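Local coordinates for protein Cag-Z (Helicobacter pylori, PDB 1S2X) that is of unknown function but is encoded in the cag pathogenicity island, which specifies a type IV secretion system, at residues N82-S87 against D117-F122. The protein carries 1 engineered substitution. Residues are numbered along the deposited sequence; the frame is centred on the assembly and turned at random.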
loop_
_atom_site.group_PDB
_atom_site.type_symbol
_atom_site.label_atom_id
_atom_site.label_comp_id
_atom_site.label_asym_id
_atom_site.label_seq_id
_atom_site.Cartn_x
_atom_site.Cartn_y
_atom_site.Cartn_z
ATOM N N ASN A 82 2.616 -0.090 -9.889
ATOM C CA ASN A 82 2.728 1.008 -10.835
ATOM C C ASN A 82 3.439 2.212 -10.224
ATOM O O ASN A 82 4.341 2.794 -10.815
ATOM C CB ASN A 82 1.348 1.455 -11.308
ATOM C CG ASN A 82 0.635 0.347 -12.062
ATOM O OD1 ASN A 82 1.217 -0.719 -12.274
ATOM N ND2 ASN A 82 -0.610 0.610 -12.449
ATOM N N LEU A 83 3.003 2.584 -9.023
ATOM C CA LEU A 83 3.588 3.690 -8.288
ATOM C C LEU A 83 5.063 3.475 -8.001
ATOM O O LEU A 83 5.900 4.348 -8.206
ATOM C CB LEU A 83 2.858 3.876 -6.940
ATOM C CG LEU A 83 3.466 4.994 -6.080
ATOM C CD1 LEU A 83 2.478 6.141 -5.958
ATOM C CD2 LEU A 83 3.880 4.467 -4.719
ATOM N N VAL A 84 5.385 2.288 -7.490
ATOM C CA VAL A 84 6.766 1.964 -7.154
ATOM C C VAL A 84 7.661 2.021 -8.391
ATOM O O VAL A 84 8.772 2.552 -8.309
ATOM C CB VAL A 84 6.878 0.582 -6.496
ATOM C CG1 VAL A 84 8.329 0.115 -6.402
ATOM C CG2 VAL A 84 6.232 0.637 -5.117
ATOM N N LEU A 85 7.152 1.474 -9.491
ATOM C CA LEU A 85 7.894 1.442 -10.742
ATOM C C LEU A 85 8.160 2.864 -11.232
ATOM O O LEU A 85 9.298 3.218 -11.548
ATOM C CB LEU A 85 7.137 0.620 -11.781
ATOM C CG LEU A 85 7.849 0.395 -13.119
ATOM C CD1 LEU A 85 9.140 -0.386 -12.930
ATOM C CD2 LEU A 85 6.925 -0.313 -14.095
ATOM N N ALA A 86 7.086 3.643 -11.275
ATOM C CA ALA A 86 7.100 5.007 -11.768
ATOM C C ALA A 86 8.055 5.887 -10.949
ATOM O O ALA A 86 8.676 6.763 -11.555
ATOM C CB ALA A 86 5.722 5.649 -11.764
ATOM N N SER A 87 8.132 5.635 -9.659
ATOM C CA SER A 87 8.992 6.305 -8.698
ATOM C C SER A 87 10.452 5.923 -8.953
ATOM O O SER A 87 11.351 6.760 -8.900
ATOM C CB SER A 87 8.592 5.946 -7.263
ATOM O OG SER A 87 7.396 6.589 -6.855
ATOM N N ASP A 117 16.488 8.011 -0.525
ATOM C CA ASP A 117 15.810 8.137 0.756
ATOM C C ASP A 117 14.376 8.628 0.556
ATOM O O ASP A 117 13.485 8.259 1.314
ATOM C CB ASP A 117 16.505 9.107 1.703
ATOM C CG ASP A 117 17.774 8.606 2.346
ATOM O OD1 ASP A 117 18.030 7.387 2.387
ATOM O OD2 ASP A 117 18.538 9.457 2.843
ATOM N N ASN A 118 14.156 9.465 -0.458
ATOM C CA ASN A 118 12.794 9.931 -0.687
ATOM C C ASN A 118 11.999 8.875 -1.454
ATOM O O ASN A 118 10.770 8.835 -1.342
ATOM C CB ASN A 118 12.780 11.265 -1.435
ATOM C CG ASN A 118 13.222 12.410 -0.545
ATOM O OD1 ASN A 118 13.240 12.282 0.683
ATOM N ND2 ASN A 118 13.576 13.533 -1.165
ATOM N N PHE A 119 12.710 8.050 -2.219
ATOM C CA PHE A 119 12.096 6.911 -2.901
ATOM C C PHE A 119 11.649 5.909 -1.834
ATOM O O PHE A 119 10.517 5.426 -1.837
ATOM C CB PHE A 119 13.024 6.248 -3.916
ATOM C CG PHE A 119 12.549 4.909 -4.454
ATOM C CD1 PHE A 119 12.976 3.712 -3.897
ATOM C CD2 PHE A 119 11.671 4.844 -5.517
ATOM C CE1 PHE A 119 12.533 2.489 -4.369
ATOM C CE2 PHE A 119 11.204 3.625 -5.994
ATOM C CZ PHE A 119 11.625 2.448 -5.413
ATOM N N ASN A 120 12.563 5.605 -0.914
ATOM C CA ASN A 120 12.235 4.617 0.103
ATOM C C ASN A 120 11.006 5.054 0.909
ATOM O O ASN A 120 10.152 4.224 1.210
ATOM C CB ASN A 120 13.397 4.371 1.060
ATOM C CG ASN A 120 13.181 3.107 1.880
ATOM O OD1 ASN A 120 12.735 2.095 1.339
ATOM N ND2 ASN A 120 13.487 3.131 3.171
ATOM N N ASN A 121 10.945 6.333 1.245
ATOM C CA ASN A 121 9.937 6.885 2.136
ATOM C C ASN A 121 8.604 7.145 1.468
ATOM O O ASN A 121 7.525 6.915 2.042
ATOM C CB ASN A 121 10.486 8.188 2.756
ATOM C CG ASN A 121 11.530 7.805 3.801
ATOM O OD1 ASN A 121 12.410 8.586 4.135
ATOM N ND2 ASN A 121 11.406 6.581 4.298
ATOM N N PHE A 122 8.671 7.637 0.230
ATOM C CA PHE A 122 7.418 7.893 -0.480
ATOM C C PHE A 122 6.712 6.583 -0.808
ATOM O O PHE A 122 5.491 6.465 -0.691
ATOM C CB PHE A 122 7.734 8.699 -1.729
ATOM C CG PHE A 122 6.606 8.831 -2.735
ATOM C CD1 PHE A 122 6.573 8.036 -3.863
ATOM C CD2 PHE A 122 5.586 9.747 -2.554
ATOM C CE1 PHE A 122 5.548 8.154 -4.782
ATOM C CE2 PHE A 122 4.568 9.880 -3.477
ATOM C CZ PHE A 122 4.550 9.086 -4.608
#
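Ser87 faces Phe119 where the two helical segments run antiparallel, their axes 10.6 Å apart at closest approach and their directions at 172°, with CA atoms 6.6 Å apart at this pair. Ser87 enters between Phe119 and Phe122, CB serving the first ring and OG the second. Its CB meets the edge of the Phe119 ring, 3.7 Å from CD2, while Ser87 OG lies near the plane of the Phe122 ring at its edge, 3.2 Å from CE1. That hydroxyl is held by a bond within its own helix: Ser87 OG donates to Leu83 O over 3.0 Å, from above the carbonyl plane, and Ser87 N reaches the same oxygen from the opposite face. One turn back, Val84 O lies in the plane of the Phe119 ring, 3.5 Å from the edge atom CE2. In both phenylalanines chi1 (169° and 168°) sets CG anti to the backbone N, beside the carbonyl carbon, and the ring ends come nearer to segment 82-87. The apolar contacts come from Leu83, whose CD1 approaches Phe122 CZ to 3.8 Å with the side chains crossing obliquely, and from Val84, whose CG1 is 4.2 Å from Phe119 CZ, those side chains crossing at about a right angle. Leu21 of helix 14-23 also touches Phe122, and Lys178 and Leu182 of helix 161-183 touch Phe119. Successive long helices, 74-101 and 105-135, thus pair as an antiparallel helical hairpin, with Ser87 set between two phenylalanine rings of the partner helix, within the all-helical fold of CagZ.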